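PDB 2WTB: peroxisomal fatty acid beta-oxidation multifunctional protein MFP2 from Arabidopsis thaliana, which carries out the hydration and dehydrogenation steps of peroxisomal fatty acid beta-oxidation during seed germination, acting as both enoyl-CoA hydratase and 3-hydroxyacyl-CoA dehydrogenase. Local coordinates for residues K564-I567 with I568-M571; M501-P504 with Y505-A509; V194-A197 with R198-A201; Y37-K40 with S41-E45. One frame throughout, in Å; residues are numbered along the deposited sequence.

Contact 1 (K564-I567 with I568-M571)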
ATOM      1  N   LYS A 564      -7.022  32.469   3.362  1.00 92.84           N
ATOM      2  CA  LYS A 564      -6.551  32.770   2.017  1.00 93.80           C
ATOM      3  C   LYS A 564      -5.282  33.613   2.056  1.00 98.18           C
ATOM      4  O   LYS A 564      -5.339  34.845   2.043  1.00100.38           O
ATOM      5  CB  LYS A 564      -7.637  33.490   1.214  1.00 93.01           C
ATOM      6  N   SER A 565      -4.137  32.943   2.110  1.00 99.87           N
ATOM      7  CA  SER A 565      -2.850  33.627   2.117  1.00 99.25           C
ATOM      8  C   SER A 565      -2.536  34.198   0.738  1.00102.38           C
ATOM      9  O   SER A 565      -2.548  33.480  -0.262  1.00 97.14           O
ATOM     10  CB  SER A 565      -1.739  32.676   2.565  1.00 95.64           C
ATOM     11  OG  SER A 565      -0.483  33.331   2.569  1.00105.12           O
ATOM     12  N   MET A 566      -2.253  35.494   0.692  1.00110.66           N
ATOM     13  CA  MET A 566      -1.991  36.173  -0.569  1.00110.49           C
ATOM     14  C   MET A 566      -0.582  35.876  -1.077  1.00112.47           C
ATOM     15  O   MET A 566      -0.169  36.388  -2.118  1.00114.15           O
ATOM     16  CB  MET A 566      -2.191  37.682  -0.409  1.00109.25           C
ATOM     17  CG  MET A 566      -2.567  38.398  -1.695  1.00108.22           C
ATOM     18  SD  MET A 566      -4.195  37.909  -2.301  1.00143.43           S
ATOM     19  CE  MET A 566      -5.246  38.497  -0.974  1.00102.47           C
ATOM     20  N   ILE A 567       0.148  35.042  -0.342  1.00112.82           N
ATOM     21  CA  ILE A 567       1.524  34.707  -0.698  1.00114.85           C
ATOM     22  C   ILE A 567       1.640  34.160  -2.120  1.00115.32           C
ATOM     23  O   ILE A 567       2.348  34.725  -2.952  1.00116.26           O
ATOM     24  CB  ILE A 567       2.141  33.695   0.294  1.00103.00           C
ATOM     25  CG1 ILE A 567       2.265  34.321   1.684  1.00 97.48           C
ATOM     26  CG2 ILE A 567       3.502  33.224  -0.198  1.00 88.94           C
ATOM     27  CD1 ILE A 567       2.894  33.403   2.709  1.00 89.37           C
ATOM     28  N   ILE A 568       0.943  33.061  -2.393  1.00111.50           N
ATOM     29  CA  ILE A 568       0.996  32.437  -3.712  1.00107.15           C
ATOM     30  C   ILE A 568       0.598  33.389  -4.843  1.00107.45           C
ATOM     31  O   ILE A 568       1.349  33.553  -5.804  1.00108.91           O
ATOM     32  CB  ILE A 568       0.140  31.155  -3.782  1.00100.11           C
ATOM     33  CG1 ILE A 568       0.818  30.021  -3.014  1.00 97.69           C
ATOM     34  CG2 ILE A 568      -0.089  30.745  -5.227  1.00 98.75           C
ATOM     35  CD1 ILE A 568       0.117  28.690  -3.154  1.00 90.00           C
ATOM     36  N   PRO A 569      -0.586  34.018  -4.735  1.00106.89           N
ATOM     37  CA  PRO A 569      -1.038  34.931  -5.791  1.00108.67           C
ATOM     38  C   PRO A 569       0.004  35.997  -6.124  1.00112.84           C
ATOM     39  O   PRO A 569       0.275  36.242  -7.299  1.00110.50           O
ATOM     40  CB  PRO A 569      -2.282  35.578  -5.178  1.00103.47           C
ATOM     41  CG  PRO A 569      -2.798  34.556  -4.232  1.00 99.32           C
ATOM     42  CD  PRO A 569      -1.579  33.897  -3.653  1.00105.42           C
ATOM     43  N   LEU A 570       0.579  36.616  -5.098  1.00118.26           N
ATOM     44  CA  LEU A 570       1.586  37.654  -5.297  1.00120.80           C
ATOM     45  C   LEU A 570       2.797  37.127  -6.064  1.00134.32           C
ATOM     46  O   LEU A 570       3.464  37.876  -6.778  1.00143.95           O
ATOM     47  CB  LEU A 570       2.026  38.239  -3.954  1.00110.13           C
ATOM     48  CG  LEU A 570       1.002  39.116  -3.233  1.00107.95           C
ATOM     49  CD1 LEU A 570       1.456  39.422  -1.815  1.00110.16           C
ATOM     50  CD2 LEU A 570       0.756  40.399  -4.010  1.00109.76           C
ATOM     51  N   MET A 571       3.078  35.837  -5.911  1.00131.44           N
ATOM     52  CA  MET A 571       4.190  35.212  -6.615  1.00127.41           C
ATOM     53  C   MET A 571       3.822  34.942  -8.069  1.00129.83           C
ATOM     54  O   MET A 571       4.650  35.089  -8.968  1.00125.64           O
ATOM     55  CB  MET A 571       4.596  33.906  -5.930  1.00121.82           C
ATOM     56  CG  MET A 571       5.056  34.071  -4.493  1.00116.98           C
ATOM     57  SD  MET A 571       5.504  32.498  -3.737  1.00169.74           S
ATOM     58  CE  MET A 571       6.832  31.972  -4.817  1.00111.91           C
TER
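Met566 curls over Pro569 and Leu570 at the N-terminus of helix 567-572, a short helix entered from a loop in the C-terminal domain of the 3-hydroxyacyl-CoA dehydrogenase section. Ser565 lies just ahead of its first turn, and Ser565 OG takes a weak capping bond from Ile567 N at 3.4 Å while also bonding Glu514 of helix 498-514. From CB the Met566 chain leaves with CG anti to the backbone N (chi1 -154°), which sets Met566 CG 4.0 Å from Leu570 CG. It then bends at chi2 and carries Met566 SD over the proline, 4.1 Å from Pro569 CG, before CE turns away from the helix. On the inner side, Ile567 lies alongside Met571 with both side chains pointing the same way, and Ile567 also meets Val513. Pro569 needs no N-H in this first turn, and its ring reaches Ile548 of helix 544-557 as well. A serine here would probably leave Met566 SD without a ring to rest on and open a gap against Ile548. Met566 O is busy too: Leu570 N donates to it at 3.1 Å with a nearly straight N-H...O (165°), and Pro569 CD sits 3.2 Å from that same oxygen.

Contact 2 (M501-P504 with Y505-A509)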
ATOM      1  N   MET A 501      -9.523  16.784   3.476  1.00 70.12           N
ATOM      2  CA  MET A 501      -8.798  16.389   4.671  1.00 69.16           C
ATOM      3  C   MET A 501      -7.546  17.238   4.860  1.00 77.96           C
ATOM      4  O   MET A 501      -7.250  17.695   5.965  1.00 76.20           O
ATOM      5  CB  MET A 501      -8.398  14.923   4.546  1.00 68.96           C
ATOM      6  CG  MET A 501      -8.425  14.137   5.833  1.00 70.13           C
ATOM      7  SD  MET A 501      -8.023  12.413   5.507  1.00 80.75           S
ATOM      8  CE  MET A 501      -8.493  11.664   7.058  1.00193.38           C
ATOM      9  N   PHE A 502      -6.815  17.449   3.769  1.00 79.02           N
ATOM     10  CA  PHE A 502      -5.511  18.098   3.830  1.00 79.83           C
ATOM     11  C   PHE A 502      -5.510  19.561   3.396  1.00 81.46           C
ATOM     12  O   PHE A 502      -4.446  20.157   3.224  1.00 83.27           O
ATOM     13  CB  PHE A 502      -4.489  17.313   3.002  1.00 70.33           C
ATOM     14  CG  PHE A 502      -3.948  16.102   3.703  1.00 68.24           C
ATOM     15  CD1 PHE A 502      -2.834  16.199   4.517  1.00 80.76           C
ATOM     16  CD2 PHE A 502      -4.556  14.869   3.555  1.00 62.07           C
ATOM     17  CE1 PHE A 502      -2.334  15.088   5.168  1.00 79.46           C
ATOM     18  CE2 PHE A 502      -4.059  13.756   4.202  1.00 64.32           C
ATOM     19  CZ  PHE A 502      -2.947  13.865   5.009  1.00 66.84           C
ATOM     20  N   PHE A 503      -6.689  20.148   3.221  1.00 71.07           N
ATOM     21  CA  PHE A 503      -6.744  21.553   2.834  1.00 74.56           C
ATOM     22  C   PHE A 503      -6.245  22.488   3.945  1.00 74.12           C
ATOM     23  O   PHE A 503      -5.625  23.510   3.653  1.00 68.77           O
ATOM     24  CB  PHE A 503      -8.130  21.959   2.306  1.00 71.75           C
ATOM     25  CG  PHE A 503      -9.068  22.484   3.358  1.00 75.85           C
ATOM     26  CD1 PHE A 503      -8.882  23.742   3.910  1.00 81.60           C
ATOM     27  CD2 PHE A 503     -10.158  21.734   3.769  1.00 73.58           C
ATOM     28  CE1 PHE A 503      -9.748  24.229   4.872  1.00 85.93           C
ATOM     29  CE2 PHE A 503     -11.030  22.215   4.728  1.00 73.49           C
ATOM     30  CZ  PHE A 503     -10.826  23.465   5.278  1.00 83.90           C
ATOM     31  N   PRO A 504      -6.506  22.140   5.220  1.00 76.16           N
ATOM     32  CA  PRO A 504      -5.986  22.945   6.334  1.00 81.97           C
ATOM     33  C   PRO A 504      -4.463  22.862   6.436  1.00 77.10           C
ATOM     34  O   PRO A 504      -3.812  23.817   6.855  1.00 77.34           O
ATOM     35  CB  PRO A 504      -6.626  22.296   7.567  1.00 74.06           C
ATOM     36  CG  PRO A 504      -7.803  21.548   7.047  1.00 73.83           C
ATOM     37  CD  PRO A 504      -7.387  21.061   5.698  1.00 69.56           C
ATOM     38  N   TYR A 505      -3.920  21.710   6.059  1.00 75.77           N
ATOM     39  CA  TYR A 505      -2.483  21.458   6.039  1.00 58.11           C
ATOM     40  C   TYR A 505      -1.694  22.642   5.492  1.00 76.97           C
ATOM     41  O   TYR A 505      -0.893  23.249   6.205  1.00 82.29           O
ATOM     42  CB  TYR A 505      -2.229  20.217   5.186  1.00 77.81           C
ATOM     43  CG  TYR A 505      -0.799  19.750   5.074  1.00 75.46           C
ATOM     44  CD1 TYR A 505      -0.096  19.308   6.187  1.00 74.96           C
ATOM     45  CD2 TYR A 505      -0.169  19.696   3.838  1.00 75.79           C
ATOM     46  CE1 TYR A 505       1.206  18.857   6.074  1.00 76.95           C
ATOM     47  CE2 TYR A 505       1.128  19.246   3.714  1.00 76.13           C
ATOM     48  CZ  TYR A 505       1.811  18.827   4.832  1.00 76.38           C
ATOM     49  OH  TYR A 505       3.103  18.378   4.701  1.00 75.09           O
ATOM     50  N   THR A 506      -1.927  22.970   4.227  1.00 68.66           N
ATOM     51  CA  THR A 506      -1.211  24.059   3.570  1.00 66.83           C
ATOM     52  C   THR A 506      -1.527  25.438   4.152  1.00 68.35           C
ATOM     53  O   THR A 506      -0.652  26.299   4.230  1.00 67.90           O
ATOM     54  CB  THR A 506      -1.477  24.066   2.054  1.00 64.78           C
ATOM     55  OG1 THR A 506      -0.610  23.119   1.419  1.00 70.32           O
ATOM     56  CG2 THR A 506      -1.219  25.443   1.469  1.00 75.38           C
ATOM     57  N   GLN A 507      -2.773  25.649   4.559  1.00 70.44           N
ATOM     58  CA  GLN A 507      -3.178  26.945   5.092  1.00 72.47           C
ATOM     59  C   GLN A 507      -2.591  27.200   6.476  1.00 77.52           C
ATOM     60  O   GLN A 507      -2.197  28.323   6.792  1.00 81.69           O
ATOM     61  CB  GLN A 507      -4.702  27.065   5.124  1.00 79.07           C
ATOM     62  CG  GLN A 507      -5.342  27.062   3.744  1.00 89.55           C
ATOM     63  CD  GLN A 507      -6.855  27.142   3.800  1.00101.50           C
ATOM     64  OE1 GLN A 507      -7.433  27.433   4.847  1.00105.28           O
ATOM     65  NE2 GLN A 507      -7.504  26.880   2.670  1.00 99.49           N
ATOM     66  N   ALA A 508      -2.531  26.158   7.298  1.00 74.77           N
ATOM     67  CA  ALA A 508      -1.944  26.275   8.629  1.00 74.09           C
ATOM     68  C   ALA A 508      -0.472  26.634   8.512  1.00 87.71           C
ATOM     69  O   ALA A 508       0.049  27.439   9.284  1.00 94.72           O
ATOM     70  CB  ALA A 508      -2.112  24.982   9.401  1.00 66.04           C
ATOM     71  N   ALA A 509       0.195  26.025   7.539  1.00 79.82           N
ATOM     72  CA  ALA A 509       1.599  26.298   7.286  1.00 76.73           C
ATOM     73  C   ALA A 509       1.804  27.761   6.907  1.00 87.91           C
ATOM     74  O   ALA A 509       2.612  28.464   7.516  1.00 93.60           O
ATOM     75  CB  ALA A 509       2.119  25.388   6.188  1.00 66.29           C
TER
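Pro504 O accepts from Ala508 N at 2.7 Å, an N-H...O angle of 164° marking a regular helical turn, but the turn before it is broken. The proline nitrogen has no hydrogen to give, and helix 498-514 kinks there. Phe502 O and Thr506 N stay 3.9 Å apart, and Tyr505 CB comes to 3.0 Å from Phe502 O. Across the kink, Phe502 and Tyr505 form a T-shaped pair: the edge of the Phe502 ring is turned to the face of the Tyr505 ring, centroids 5.9 Å apart and planes at 85°. With CG anti to the backbone N (chi1 -178°), the Tyr505 ring is carried to the side of Phe502. The other pair is Phe503 and Gln507. The Gln507 amide comes up to the ring's rim, with CD in the ring plane and Gln507 NE2 3.6 Å from Phe503 CD1, while Pro504 CD lies above one face of the ring, near its rim. Gln507 OE1 accepts from Tyr563 N, which should help fix the amide's rotation. Around this buried stretch of the dehydrogenase C-terminal domain, Phe503 stacks on Phe554, Tyr505 meets Phe632 of helix 624-644 and Pro535 of helix 535-542, and Phe502 touches Met662 of helix 651-662.

Contact 3 (V194-A197 with R198-A201)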
ATOM      1  N   VAL A 194       5.601 -33.182  -6.963  1.00 50.50           N
ATOM      2  CA  VAL A 194       5.688 -34.152  -5.873  1.00 47.08           C
ATOM      3  C   VAL A 194       6.458 -35.414  -6.257  1.00 42.97           C
ATOM      4  O   VAL A 194       7.199 -35.967  -5.446  1.00 50.55           O
ATOM      5  CB  VAL A 194       4.293 -34.529  -5.345  1.00 45.22           C
ATOM      6  CG1 VAL A 194       4.376 -35.721  -4.408  1.00 33.79           C
ATOM      7  CG2 VAL A 194       3.663 -33.336  -4.649  1.00 46.10           C
ATOM      8  N   THR A 195       6.282 -35.863  -7.494  1.00 40.39           N
ATOM      9  CA  THR A 195       7.016 -37.020  -7.996  1.00 47.41           C
ATOM     10  C   THR A 195       8.518 -36.763  -7.966  1.00 49.93           C
ATOM     11  O   THR A 195       9.297 -37.600  -7.508  1.00 54.19           O
ATOM     12  CB  THR A 195       6.598 -37.376  -9.436  1.00 52.88           C
ATOM     13  OG1 THR A 195       5.344 -38.065  -9.413  1.00 52.02           O
ATOM     14  CG2 THR A 195       7.638 -38.266 -10.087  1.00 69.27           C
ATOM     15  N   THR A 196       8.922 -35.601  -8.464  1.00 34.52           N
ATOM     16  CA  THR A 196      10.324 -35.216  -8.450  1.00 48.36           C
ATOM     17  C   THR A 196      10.846 -35.153  -7.017  1.00 45.99           C
ATOM     18  O   THR A 196      11.951 -35.610  -6.730  1.00 50.55           O
ATOM     19  CB  THR A 196      10.540 -33.855  -9.138  1.00 56.30           C
ATOM     20  OG1 THR A 196      10.151 -33.946 -10.516  1.00 62.70           O
ATOM     21  CG2 THR A 196      12.001 -33.439  -9.058  1.00 56.24           C
ATOM     22  N   ALA A 197      10.039 -34.604  -6.117  1.00 46.61           N
ATOM     23  CA  ALA A 197      10.461 -34.430  -4.730  1.00 52.70           C
ATOM     24  C   ALA A 197      10.715 -35.759  -4.023  1.00 52.76           C
ATOM     25  O   ALA A 197      11.730 -35.918  -3.341  1.00 49.64           O
ATOM     26  CB  ALA A 197       9.450 -33.592  -3.960  1.00 30.86           C
ATOM     27  N   ARG A 198       9.801 -36.713  -4.182  1.00 46.86           N
ATOM     28  CA  ARG A 198       9.968 -38.017  -3.542  1.00 49.13           C
ATOM     29  C   ARG A 198      11.135 -38.798  -4.157  1.00 47.36           C
ATOM     30  O   ARG A 198      11.822 -39.547  -3.463  1.00 48.02           O
ATOM     31  CB  ARG A 198       8.670 -38.837  -3.568  1.00 50.78           C
ATOM     32  CG  ARG A 198       8.210 -39.263  -4.949  1.00 49.67           C
ATOM     33  CD  ARG A 198       7.188 -40.393  -4.881  1.00 53.10           C
ATOM     34  NE  ARG A 198       5.915 -39.975  -4.298  1.00 53.80           N
ATOM     35  CZ  ARG A 198       5.395 -40.486  -3.186  1.00 60.56           C
ATOM     36  NH1 ARG A 198       6.034 -41.445  -2.529  1.00 63.87           N
ATOM     37  NH2 ARG A 198       4.229 -40.044  -2.732  1.00 53.03           N
ATOM     38  N   ARG A 199      11.359 -38.614  -5.454  1.00 37.02           N
ATOM     39  CA  ARG A 199      12.517 -39.200  -6.114  1.00 38.99           C
ATOM     40  C   ARG A 199      13.797 -38.573  -5.566  1.00 54.16           C
ATOM     41  O   ARG A 199      14.799 -39.258  -5.343  1.00 46.98           O
ATOM     42  CB  ARG A 199      12.442 -38.984  -7.625  1.00 39.32           C
ATOM     43  CG  ARG A 199      13.622 -39.568  -8.389  1.00 55.28           C
ATOM     44  CD  ARG A 199      13.659 -39.082  -9.835  1.00 69.13           C
ATOM     45  NE  ARG A 199      13.994 -37.664  -9.925  1.00 91.66           N
ATOM     46  CZ  ARG A 199      15.235 -37.187  -9.910  1.00110.60           C
ATOM     47  NH1 ARG A 199      16.265 -38.016  -9.807  1.00116.76           N
ATOM     48  NH2 ARG A 199      15.448 -35.880  -9.996  1.00115.18           N
ATOM     49  N   TRP A 200      13.755 -37.262  -5.350  1.00 53.51           N
ATOM     50  CA  TRP A 200      14.894 -36.537  -4.803  1.00 46.65           C
ATOM     51  C   TRP A 200      15.177 -37.007  -3.378  1.00 47.54           C
ATOM     52  O   TRP A 200      16.329 -37.221  -3.003  1.00 46.73           O
ATOM     53  CB  TRP A 200      14.620 -35.030  -4.823  1.00 38.32           C
ATOM     54  CG  TRP A 200      15.850 -34.182  -4.688  1.00 58.13           C
ATOM     55  CD1 TRP A 200      16.566 -33.951  -3.549  1.00 66.59           C
ATOM     56  CD2 TRP A 200      16.501 -33.439  -5.728  1.00 48.65           C
ATOM     57  NE1 TRP A 200      17.626 -33.119  -3.817  1.00 67.27           N
ATOM     58  CE2 TRP A 200      17.609 -32.790  -5.147  1.00 56.89           C
ATOM     59  CE3 TRP A 200      16.259 -33.267  -7.094  1.00 50.91           C
ATOM     60  CZ2 TRP A 200      18.472 -31.982  -5.885  1.00 54.42           C
ATOM     61  CZ3 TRP A 200      17.119 -32.461  -7.826  1.00 41.95           C
ATOM     62  CH2 TRP A 200      18.209 -31.829  -7.219  1.00 46.52           C
ATOM     63  N   ALA A 201      14.114 -37.179  -2.597  1.00 41.39           N
ATOM     64  CA  ALA A 201      14.236 -37.591  -1.202  1.00 39.16           C
ATOM     65  C   ALA A 201      14.928 -38.943  -1.045  1.00 49.34           C
ATOM     66  O   ALA A 201      15.756 -39.123  -0.154  1.00 49.14           O
ATOM     67  CB  ALA A 201      12.873 -37.611  -0.537  1.00 30.13           C
TER
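Arg198, Arg199 and Trp200 leave helix 193-205 in different directions, and each begins by brushing a carbonyl of the preceding turn. Arg198 adopts the crowded position, its CG between the backbone N and the carbonyl carbon (chi1 66°), which brings Arg198 CG within 3.2 Å of Thr195 O. From there the chain passes beyond Val194 over Val18 and Val20 of strand 18-24, and its NH1 forms a salt bridge with Asp16, just ahead of that strand. Arg199 starts out anti to its own N and bends at chi3 to run past Thr196, so that Arg199 NH2 lies 4.3 Å from Thr196 CG2. That same Arg199 NH2 is 4.0 Å from Trp200 CE3, so the guanidinium end lies near both the threonine methyl and the indole. Trp200 begins with Trp200 CB 3.3 Å from Thr196 O, then swings its ring away to rest on strands 105-109 and 126-129. Ala197 and Ala201 face the six-stranded sheet of the crotonase-type domain and let the helix lie close on it. Four regular i to i+4 bonds run through the stretch, the shortest from Trp200 N to Thr196 O and from Ala201 N to Ala197 O, both 2.8 Å. The chemistry is thus divided: the alanines and the indole pack on the sheet, while the arginine charges are paired with Asp16 and Asp203, and Lys209 makes a cation-pi contact to Trp200.

Contact 4 (Y37-K40 with S41-E45)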
ATOM      1  N   TYR A  37       1.626 -27.608  14.663  1.00 65.37           N
ATOM      2  CA  TYR A  37       1.577 -28.682  15.652  1.00 74.91           C
ATOM      3  C   TYR A  37       1.165 -30.008  15.022  1.00 65.99           C
ATOM      4  O   TYR A  37       1.575 -31.076  15.480  1.00 66.66           O
ATOM      5  CB  TYR A  37       0.656 -28.320  16.820  1.00 86.60           C
ATOM      6  CG  TYR A  37       1.118 -27.103  17.589  1.00 94.85           C
ATOM      7  CD1 TYR A  37       2.459 -26.931  17.907  1.00 99.26           C
ATOM      8  CD2 TYR A  37       0.216 -26.131  18.003  1.00 94.89           C
ATOM      9  CE1 TYR A  37       2.891 -25.822  18.608  1.00104.88           C
ATOM     10  CE2 TYR A  37       0.640 -25.018  18.706  1.00100.53           C
ATOM     11  CZ  TYR A  37       1.979 -24.869  19.006  1.00106.35           C
ATOM     12  OH  TYR A  37       2.409 -23.765  19.705  1.00110.25           O
ATOM     13  N   ASN A  38       0.353 -29.939  13.974  1.00 59.22           N
ATOM     14  CA  ASN A  38       0.033 -31.126  13.198  1.00 73.16           C
ATOM     15  C   ASN A  38       1.281 -31.606  12.472  1.00 75.59           C
ATOM     16  O   ASN A  38       1.502 -32.807  12.314  1.00 80.68           O
ATOM     17  CB  ASN A  38      -1.080 -30.835  12.191  1.00 81.96           C
ATOM     18  CG  ASN A  38      -2.429 -30.647  12.853  1.00 90.61           C
ATOM     19  OD1 ASN A  38      -2.552 -30.730  14.074  1.00 95.57           O
ATOM     20  ND2 ASN A  38      -3.452 -30.393  12.045  1.00 95.59           N
ATOM     21  N   LEU A  39       2.094 -30.651  12.035  1.00 67.96           N
ATOM     22  CA  LEU A  39       3.345 -30.946  11.354  1.00 61.98           C
ATOM     23  C   LEU A  39       4.311 -31.627  12.316  1.00 67.91           C
ATOM     24  O   LEU A  39       4.928 -32.642  11.986  1.00 60.52           O
ATOM     25  CB  LEU A  39       3.958 -29.655  10.812  1.00 48.95           C
ATOM     26  CG  LEU A  39       5.177 -29.787   9.905  1.00 45.39           C
ATOM     27  CD1 LEU A  39       4.841 -30.629   8.688  1.00 47.46           C
ATOM     28  CD2 LEU A  39       5.663 -28.413   9.485  1.00 48.40           C
ATOM     29  N   LYS A  40       4.434 -31.057  13.512  1.00 70.99           N
ATOM     30  CA  LYS A  40       5.262 -31.628  14.565  1.00 62.13           C
ATOM     31  C   LYS A  40       4.894 -33.087  14.801  1.00 68.35           C
ATOM     32  O   LYS A  40       5.764 -33.955  14.848  1.00 79.00           O
ATOM     33  CB  LYS A  40       5.106 -30.822  15.858  1.00 53.67           C
ATOM     34  CG  LYS A  40       5.835 -31.404  17.062  1.00 58.46           C
ATOM     35  CD  LYS A  40       5.662 -30.507  18.282  1.00 73.21           C
ATOM     36  CE  LYS A  40       6.414 -31.038  19.495  1.00 75.87           C
ATOM     37  NZ  LYS A  40       5.663 -32.108  20.209  1.00 80.09           N
ATOM     38  N   SER A  41       3.599 -33.352  14.944  1.00 62.40           N
ATOM     39  CA  SER A  41       3.118 -34.714  15.150  1.00 60.36           C
ATOM     40  C   SER A  41       3.471 -35.588  13.957  1.00 58.68           C
ATOM     41  O   SER A  41       3.953 -36.710  14.118  1.00 56.20           O
ATOM     42  CB  SER A  41       1.606 -34.723  15.384  1.00 73.30           C
ATOM     43  OG  SER A  41       1.271 -34.026  16.572  1.00 90.27           O
ATOM     44  N   ASN A  42       3.223 -35.067  12.758  1.00 58.58           N
ATOM     45  CA  ASN A  42       3.586 -35.766  11.534  1.00 66.96           C
ATOM     46  C   ASN A  42       5.009 -36.291  11.614  1.00 75.18           C
ATOM     47  O   ASN A  42       5.261 -37.477  11.389  1.00 77.23           O
ATOM     48  CB  ASN A  42       3.455 -34.838  10.324  1.00 69.05           C
ATOM     49  CG  ASN A  42       2.017 -34.615   9.908  1.00 68.99           C
ATOM     50  OD1 ASN A  42       1.149 -35.453  10.153  1.00 74.04           O
ATOM     51  ND2 ASN A  42       1.758 -33.482   9.266  1.00 61.57           N
ATOM     52  N   TYR A  43       5.937 -35.398  11.946  1.00 63.45           N
ATOM     53  CA  TYR A  43       7.354 -35.739  11.969  1.00 62.84           C
ATOM     54  C   TYR A  43       7.705 -36.749  13.056  1.00 63.38           C
ATOM     55  O   TYR A  43       8.469 -37.685  12.820  1.00 61.68           O
ATOM     56  CB  TYR A  43       8.220 -34.477  12.084  1.00 46.59           C
ATOM     57  CG  TYR A  43       8.625 -33.923  10.735  1.00 55.93           C
ATOM     58  CD1 TYR A  43       9.801 -34.335  10.119  1.00 58.69           C
ATOM     59  CD2 TYR A  43       7.824 -33.007  10.066  1.00 58.20           C
ATOM     60  CE1 TYR A  43      10.175 -33.844   8.882  1.00 54.46           C
ATOM     61  CE2 TYR A  43       8.190 -32.510   8.827  1.00 62.70           C
ATOM     62  CZ  TYR A  43       9.367 -32.932   8.241  1.00 57.01           C
ATOM     63  OH  TYR A  43       9.737 -32.444   7.009  1.00 50.59           O
ATOM     64  N   GLU A  44       7.138 -36.564  14.241  1.00 65.40           N
ATOM     65  CA  GLU A  44       7.406 -37.473  15.346  1.00 69.95           C
ATOM     66  C   GLU A  44       6.979 -38.887  14.981  1.00 70.31           C
ATOM     67  O   GLU A  44       7.579 -39.862  15.431  1.00 79.53           O
ATOM     68  CB  GLU A  44       6.703 -36.999  16.618  1.00 65.23           C
ATOM     69  CG  GLU A  44       7.220 -35.664  17.123  1.00 66.30           C
ATOM     70  CD  GLU A  44       6.517 -35.204  18.381  1.00 82.11           C
ATOM     71  OE1 GLU A  44       5.566 -35.888  18.816  1.00 92.29           O
ATOM     72  OE2 GLU A  44       6.918 -34.156  18.933  1.00 81.40           O
ATOM     73  N   GLU A  45       5.945 -38.992  14.153  1.00 60.11           N
ATOM     74  CA  GLU A  45       5.476 -40.287  13.678  1.00 66.69           C
ATOM     75  C   GLU A  45       6.380 -40.831  12.577  1.00 67.16           C
ATOM     76  O   GLU A  45       6.802 -41.987  12.622  1.00 75.41           O
ATOM     77  CB  GLU A  45       4.035 -40.189  13.170  1.00 72.20           C
ATOM     78  CG  GLU A  45       3.574 -41.414  12.392  1.00 72.99           C
ATOM     79  CD  GLU A  45       2.125 -41.319  11.948  1.00 74.47           C
ATOM     80  OE1 GLU A  45       1.439 -40.352  12.343  1.00 69.90           O
ATOM     81  OE2 GLU A  45       1.671 -42.217  11.205  1.00 72.39           O
TER
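Lys40 NZ and Glu44 OE2 meet at 2.7 Å, an i to i+4 salt bridge on helix 33-46. The ammonium comes to the syn side of the carboxylate oxygen, 26° out of its plane. Lys40 runs extended until its last torsion (chi4 -81°), and that final bend turns NZ onto the glutamate. One residue back, Leu39 and Tyr43 lie side by side, Leu39 CD1 3.8 Å from Tyr43 CE2, while Leu39 O sits at the edge of the tyrosine ring, in its plane. Tyr37 O is gripped twice, by Ser41 N at 3.1 Å and by Ser41 OG at 3.2 Å, from opposite faces of its carbonyl plane. Further out, the lysine side chain touches Ile93 and Leu97 of helix 88-99, and an alanine here would probably leave the Glu44 carboxylate without its mate and a gap against that neighbour. Tyr43 OH bonds Ser105 of strand 105-109 and Asn42 ND2 bonds Thr9 of strand 8-13, tying to the sheet a helix that forms the crossover of the beta-alpha-beta unit 18-24, 33-46, 54-59. Leu39 and Tyr43 also pack there, while Lys40 lies against helix 88-99. Glu44 is exposed, so solvent probably screens the salt bridge, which is likely to add only modestly to the helix.

Overall arrangement
The four contacts fall into two pairs on opposite sides of the molecule's centre. Contacts 3 and 4, with centres about 20 Å apart, belong to helices packed on the six-stranded sheet of the hydratase/isomerase domain: Arg198 of contact 3 and Leu39 of contact 4 both touch strand 18-24. Contacts 1 and 2, about 15 Å apart between centres, lie in the C-terminal part of the dehydrogenase, where Ile567 and Ile568 of contact 1 rest on the helix that carries contact 2. Between contacts 2 and 4 the centres are about 58 Å apart. Only contact 4 approaches a predicted catalytic residue, the Leu39 side chain being about 11 Å from that of Glu119.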